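Local coordinates for protein KmHsv2 (PDB 3VU4) that probably binds phosphoinositides on membranes as a seven-bladed beta-propeller of the PROPPIN family, to which the autophagy protein Atg18 belongs, at residues A[189-203]-A[212-226]. Residues are numbered along the deposited sequence; the frame is centred on the assembly and turned at random.
Sequences VLIKAHTNPIKMVRL and TCSQDGTIIRVFKTE. With SO4 (sulfate ion), chain E.
His194 lies edge-on between Thr212 and a bound sulfate, its NE2 2.8 Å from Thr212 OG1 in a hydrogen bond and its ND1 donating almost straight (175°) to sulfate O2. Cys213 C and Ser214 N lie over one face of the imidazole, toward its rim, and NH1 of Arg221 lies over the other. CG beside the backbone N (chi1 -59°) turns the ring in over strand 212-214. Arg221 NH1 reaches sulfate O1 at 3.1 Å, while Ser214 OG and the backbone N of Thr195 and Asn196 also donate to the anion. Such a cluster is consistent with a phosphoinositide headgroup site, the sulfate, probably from the crystallisation liquor, perhaps marking where a phosphate would bind. A leucine in place of His194 would probably deprive the sulfate of a donor and Thr212 OG1 of its ring partner. At the open end of the hairpin, next to Ser214, Gln215 bends at chi2 (-85°) to cross Lys199, Gln215 OE1 3.5 Å from Lys199 CD. A beta bulge between Ile198 and Met200 flanks the Lys199 N to Cys213 O bond of 2.8 Å. Ile191 CG2 makes a CH-pi contact over the Phe223 ring. Strands 198-203, 209-214 and 219-224 belong to one propeller blade; strand 189-191 closes the preceding one against strand 161-165, and Glu233 on strand 230-235 salt-bridges Arg221 NE.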
loop_
_atom_site.group_PDB
_atom_site.type_symbol
_atom_site.label_atom_id
_atom_site.label_comp_id
_atom_site.label_asym_id
_atom_site.label_seq_id
_atom_site.Cartn_x
_atom_site.Cartn_y
_atom_site.Cartn_z
ATOM N N VAL A 189 -19.967 -5.541 -3.695
ATOM C CA VAL A 189 -20.117 -5.736 -2.259
ATOM C C VAL A 189 -20.016 -4.385 -1.575
ATOM O O VAL A 189 -19.152 -3.571 -1.903
ATOM C CB VAL A 189 -19.030 -6.659 -1.704
ATOM C CG1 VAL A 189 -19.131 -6.726 -0.189
ATOM C CG2 VAL A 189 -19.173 -8.040 -2.318
ATOM N N LEU A 190 -20.897 -4.161 -0.612
ATOM C CA LEU A 190 -20.947 -2.905 0.107
ATOM C C LEU A 190 -20.713 -3.144 1.592
ATOM O O LEU A 190 -21.394 -3.963 2.201
ATOM C CB LEU A 190 -22.312 -2.272 -0.135
ATOM C CG LEU A 190 -22.728 -0.976 0.545
ATOM C CD1 LEU A 190 -23.964 -0.434 -0.163
ATOM C CD2 LEU A 190 -22.997 -1.227 2.031
ATOM N N ILE A 191 -19.755 -2.426 2.180
ATOM C CA ILE A 191 -19.457 -2.613 3.594
ATOM C C ILE A 191 -19.445 -1.335 4.415
ATOM O O ILE A 191 -18.735 -0.380 4.088
ATOM C CB ILE A 191 -18.082 -3.273 3.805
ATOM C CG1 ILE A 191 -17.923 -4.471 2.883
ATOM C CG2 ILE A 191 -17.945 -3.717 5.255
ATOM C CD1 ILE A 191 -16.495 -4.960 2.770
ATOM N N LYS A 192 -20.226 -1.318 5.485
ATOM C CA LYS A 192 -20.243 -0.173 6.376
ATOM C C LYS A 192 -19.151 -0.429 7.408
ATOM O O LYS A 192 -19.433 -0.743 8.564
ATOM C CB LYS A 192 -21.588 -0.055 7.066
ATOM C CG LYS A 192 -22.706 0.352 6.150
ATOM C CD LYS A 192 -23.909 0.727 6.968
ATOM C CE LYS A 192 -25.010 1.296 6.107
ATOM N NZ LYS A 192 -26.183 1.606 6.980
ATOM N N ALA A 193 -17.902 -0.291 6.963
ATOM C CA ALA A 193 -16.710 -0.524 7.781
ATOM C C ALA A 193 -16.559 0.319 9.047
ATOM O O ALA A 193 -16.284 -0.227 10.110
ATOM C CB ALA A 193 -15.458 -0.378 6.918
ATOM N N HIS A 194 -16.721 1.636 8.946
ATOM C CA HIS A 194 -16.567 2.479 10.128
ATOM C C HIS A 194 -17.633 3.544 10.275
ATOM O O HIS A 194 -18.351 3.858 9.333
ATOM C CB HIS A 194 -15.206 3.166 10.111
ATOM C CG HIS A 194 -14.049 2.221 10.077
ATOM N ND1 HIS A 194 -13.318 1.898 11.202
ATOM C CD2 HIS A 194 -13.494 1.530 9.052
ATOM C CE1 HIS A 194 -12.360 1.049 10.867
ATOM N NE2 HIS A 194 -12.444 0.809 9.570
ATOM N N THR A 195 -17.715 4.095 11.476
ATOM C CA THR A 195 -18.649 5.155 11.798
ATOM C C THR A 195 -18.035 6.482 11.378
ATOM O O THR A 195 -18.718 7.376 10.886
ATOM C CB THR A 195 -18.912 5.209 13.301
ATOM O OG1 THR A 195 -19.575 4.007 13.703
ATOM C CG2 THR A 195 -19.767 6.415 13.656
ATOM N N ASN A 196 -16.735 6.611 11.582
ATOM C CA ASN A 196 -16.044 7.830 11.216
ATOM C C ASN A 196 -15.460 7.687 9.827
ATOM O O ASN A 196 -15.443 6.593 9.269
ATOM C CB ASN A 196 -14.950 8.123 12.232
ATOM C CG ASN A 196 -15.511 8.363 13.608
ATOM O OD1 ASN A 196 -16.366 9.233 13.802
ATOM N ND2 ASN A 196 -15.043 7.588 14.578
ATOM N N PRO A 197 -14.989 8.795 9.241
ATOM C CA PRO A 197 -14.413 8.725 7.897
ATOM C C PRO A 197 -13.249 7.747 7.820
ATOM O O PRO A 197 -12.407 7.701 8.717
ATOM C CB PRO A 197 -13.973 10.167 7.639
ATOM C CG PRO A 197 -14.992 10.955 8.372
ATOM C CD PRO A 197 -15.129 10.196 9.679
ATOM N N ILE A 198 -13.200 6.971 6.744
ATOM C CA ILE A 198 -12.124 6.016 6.553
ATOM C C ILE A 198 -10.794 6.707 6.250
ATOM O O ILE A 198 -10.711 7.631 5.426
ATOM C CB ILE A 198 -12.458 5.040 5.406
ATOM C CG1 ILE A 198 -13.405 3.950 5.926
ATOM C CG2 ILE A 198 -11.177 4.439 4.823
ATOM C CD1 ILE A 198 -13.917 3.031 4.853
ATOM N N LYS A 199 -9.749 6.243 6.928
ATOM C CA LYS A 199 -8.413 6.780 6.746
ATOM C C LYS A 199 -7.793 6.215 5.473
ATOM O O LYS A 199 -7.298 6.966 4.626
ATOM C CB LYS A 199 -7.546 6.434 7.958
ATOM C CG LYS A 199 -6.109 6.940 7.874
ATOM C CD LYS A 199 -6.068 8.425 7.606
ATOM C CE LYS A 199 -4.651 8.955 7.664
ATOM N NZ LYS A 199 -4.597 10.330 7.096
ATOM N N MET A 200 -7.822 4.891 5.345
ATOM C CA MET A 200 -7.279 4.210 4.170
ATOM C C MET A 200 -7.752 2.763 4.135
ATOM O O MET A 200 -8.155 2.218 5.164
ATOM C CB MET A 200 -5.753 4.216 4.200
ATOM C CG MET A 200 -5.166 3.489 5.392
ATOM S SD MET A 200 -3.373 3.394 5.320
ATOM C CE MET A 200 -2.972 4.884 6.182
ATOM N N VAL A 201 -7.717 2.150 2.954
ATOM C CA VAL A 201 -8.104 0.748 2.828
ATOM C C VAL A 201 -6.976 0.006 2.136
ATOM O O VAL A 201 -6.259 0.578 1.320
ATOM C CB VAL A 201 -9.436 0.556 2.047
ATOM C CG1 VAL A 201 -10.565 1.305 2.759
ATOM C CG2 VAL A 201 -9.288 1.000 0.622
ATOM N N ARG A 202 -6.804 -1.265 2.475
ATOM C CA ARG A 202 -5.724 -2.041 1.891
ATOM C C ARG A 202 -6.106 -3.474 1.547
ATOM O O ARG A 202 -6.585 -4.232 2.401
ATOM C CB ARG A 202 -4.534 -2.048 2.852
ATOM C CG ARG A 202 -3.886 -0.682 3.062
ATOM C CD ARG A 202 -2.985 -0.320 1.884
ATOM N NE ARG A 202 -2.241 0.914 2.119
ATOM C CZ ARG A 202 -2.741 2.141 1.994
ATOM N NH1 ARG A 202 -3.999 2.328 1.624
ATOM N NH2 ARG A 202 -1.981 3.189 2.263
ATOM N N LEU A 203 -5.882 -3.834 0.286
ATOM C CA LEU A 203 -6.156 -5.173 -0.212
ATOM C C LEU A 203 -4.932 -6.049 0.027
ATOM O O LEU A 203 -3.798 -5.568 -0.049
ATOM C CB LEU A 203 -6.447 -5.133 -1.712
ATOM C CG LEU A 203 -7.772 -4.520 -2.167
ATOM C CD1 LEU A 203 -7.769 -4.361 -3.679
ATOM C CD2 LEU A 203 -8.930 -5.400 -1.719
ATOM N N THR A 212 -9.215 -2.139 6.749
ATOM C CA THR A 212 -9.641 -0.746 6.836
ATOM C C THR A 212 -9.363 -0.148 8.206
ATOM O O THR A 212 -9.196 -0.853 9.201
ATOM C CB THR A 212 -11.166 -0.586 6.554
ATOM O OG1 THR A 212 -11.925 -1.122 7.646
ATOM C CG2 THR A 212 -11.552 -1.316 5.283
ATOM N N CYS A 213 -9.302 1.167 8.248
ATOM C CA CYS A 213 -9.092 1.861 9.504
ATOM C C CYS A 213 -9.610 3.265 9.316
ATOM O O CYS A 213 -9.540 3.808 8.214
ATOM C CB CYS A 213 -7.614 1.887 9.880
ATOM S SG CYS A 213 -6.617 2.908 8.822
ATOM N N SER A 214 -10.162 3.841 10.377
ATOM C CA SER A 214 -10.679 5.193 10.290
ATOM C C SER A 214 -9.679 6.201 10.829
ATOM O O SER A 214 -8.599 5.835 11.290
ATOM C CB SER A 214 -11.996 5.328 11.049
ATOM O OG SER A 214 -11.832 5.130 12.423
ATOM N N GLN A 215 -10.068 7.477 10.749
ATOM C CA GLN A 215 -9.278 8.625 11.199
ATOM C C GLN A 215 -9.276 8.643 12.720
ATOM O O GLN A 215 -10.349 8.664 13.346
ATOM C CB GLN A 215 -9.908 9.939 10.673
ATOM C CG GLN A 215 -10.173 10.076 9.131
ATOM C CD GLN A 215 -8.965 10.577 8.275
ATOM O OE1 GLN A 215 -7.963 11.100 8.800
ATOM N NE2 GLN A 215 -9.085 10.432 6.945
ATOM N N ASP A 216 -8.074 8.674 13.296
ATOM C CA ASP A 216 -7.906 8.660 14.747
ATOM C C ASP A 216 -8.797 7.540 15.298
ATOM O O ASP A 216 -9.588 7.754 16.210
ATOM C CB ASP A 216 -8.293 10.050 15.376
ATOM N N GLY A 217 -8.662 6.345 14.727
ATOM C CA GLY A 217 -9.475 5.221 15.156
ATOM C C GLY A 217 -8.707 4.194 15.969
ATOM O O GLY A 217 -7.560 3.836 15.675
ATOM N N THR A 218 -9.366 3.702 17.002
ATOM C CA THR A 218 -8.795 2.701 17.883
ATOM C C THR A 218 -8.912 1.294 17.275
ATOM O O THR A 218 -8.315 0.340 17.767
ATOM C CB THR A 218 -9.531 2.757 19.228
ATOM O OG1 THR A 218 -9.597 1.447 19.812
ATOM C CG2 THR A 218 -10.948 3.287 19.006
ATOM N N ILE A 219 -9.650 1.190 16.177
ATOM C CA ILE A 219 -9.901 -0.092 15.546
ATOM C C ILE A 219 -9.516 -0.252 14.091
ATOM O O ILE A 219 -9.733 0.644 13.278
ATOM C CB ILE A 219 -11.399 -0.427 15.653
ATOM C CG1 ILE A 219 -11.844 -0.407 17.115
ATOM C CG2 ILE A 219 -11.684 -1.777 15.058
ATOM C CD1 ILE A 219 -13.362 -0.530 17.300
ATOM N N ILE A 220 -8.919 -1.403 13.787
ATOM C CA ILE A 220 -8.548 -1.768 12.429
ATOM C C ILE A 220 -9.417 -3.006 12.112
ATOM O O ILE A 220 -9.554 -3.907 12.947
ATOM C CB ILE A 220 -7.056 -2.135 12.319
ATOM C CG1 ILE A 220 -6.193 -0.898 12.578
ATOM C CG2 ILE A 220 -6.754 -2.690 10.930
ATOM C CD1 ILE A 220 -4.696 -1.155 12.532
ATOM N N ARG A 221 -10.030 -3.037 10.930
ATOM C CA ARG A 221 -10.893 -4.154 10.557
ATOM C C ARG A 221 -10.490 -4.850 9.272
ATOM O O ARG A 221 -9.927 -4.237 8.360
ATOM C CB ARG A 221 -12.348 -3.696 10.424
ATOM C CG ARG A 221 -12.922 -3.105 11.694
ATOM C CD ARG A 221 -14.433 -2.918 11.619
ATOM N NE ARG A 221 -14.975 -2.598 12.937
ATOM C CZ ARG A 221 -15.329 -1.378 13.340
ATOM N NH1 ARG A 221 -15.220 -0.332 12.524
ATOM N NH2 ARG A 221 -15.752 -1.192 14.583
ATOM N N VAL A 222 -10.785 -6.147 9.205
ATOM C CA VAL A 222 -10.472 -6.922 8.023
ATOM C C VAL A 222 -11.733 -7.621 7.559
ATOM O O VAL A 222 -12.389 -8.301 8.352
ATOM C CB VAL A 222 -9.398 -7.978 8.306
ATOM C CG1 VAL A 222 -9.010 -8.660 7.009
ATOM C CG2 VAL A 222 -8.187 -7.340 8.956
ATOM N N PHE A 223 -12.070 -7.449 6.282
ATOM C CA PHE A 223 -13.259 -8.064 5.697
ATOM C C PHE A 223 -12.899 -8.921 4.492
ATOM O O PHE A 223 -11.863 -8.704 3.860
ATOM C CB PHE A 223 -14.268 -7.006 5.207
ATOM C CG PHE A 223 -14.645 -5.966 6.238
ATOM C CD1 PHE A 223 -13.832 -4.849 6.459
ATOM C CD2 PHE A 223 -15.824 -6.090 6.973
ATOM C CE1 PHE A 223 -14.190 -3.870 7.393
ATOM C CE2 PHE A 223 -16.193 -5.115 7.913
ATOM C CZ PHE A 223 -15.373 -4.003 8.122
ATOM N N LYS A 224 -13.762 -9.900 4.183
ATOM C CA LYS A 224 -13.585 -10.751 3.001
ATOM C C LYS A 224 -14.106 -9.886 1.867
ATOM O O LYS A 224 -15.178 -9.295 1.991
ATOM C CB LYS A 224 -14.476 -11.988 3.047
ATOM C CG LYS A 224 -14.091 -13.092 3.998
ATOM C CD LYS A 224 -15.141 -14.198 3.874
ATOM C CE LYS A 224 -14.927 -15.323 4.871
ATOM N NZ LYS A 224 -16.154 -16.170 5.004
ATOM N N THR A 225 -13.374 -9.811 0.767
ATOM C CA THR A 225 -13.818 -8.998 -0.358
ATOM C C THR A 225 -14.977 -9.634 -1.124
ATOM O O THR A 225 -15.713 -8.951 -1.842
ATOM C CB THR A 225 -12.668 -8.736 -1.342
ATOM O OG1 THR A 225 -12.095 -9.986 -1.748
ATOM C CG2 THR A 225 -11.598 -7.863 -0.688
ATOM N N GLU A 226 -15.144 -10.944 -0.970
ATOM C CA GLU A 226 -16.213 -11.647 -1.661
ATOM C C GLU A 226 -17.595 -11.345 -1.097
ATOM O O GLU A 226 -18.503 -11.015 -1.849
ATOM C CB GLU A 226 -15.982 -13.144 -1.608
ATOM C CG GLU A 226 -16.987 -13.935 -2.415
ATOM C CD GLU A 226 -16.988 -15.402 -2.049
ATOM O OE1 GLU A 226 -17.517 -16.210 -2.845
ATOM O OE2 GLU A 226 -16.470 -15.743 -0.957
HETATM S S SO4 E . -15.017 3.557 14.010
HETATM O O1 SO4 E . -15.923 2.564 13.403
HETATM O O2 SO4 E . -13.673 2.965 14.128
HETATM O O3 SO4 E . -14.935 4.766 13.167
HETATM O O4 SO4 E . -15.545 3.938 15.334
HETATM O O HOH W 1 -8.162 10.063 4.297
#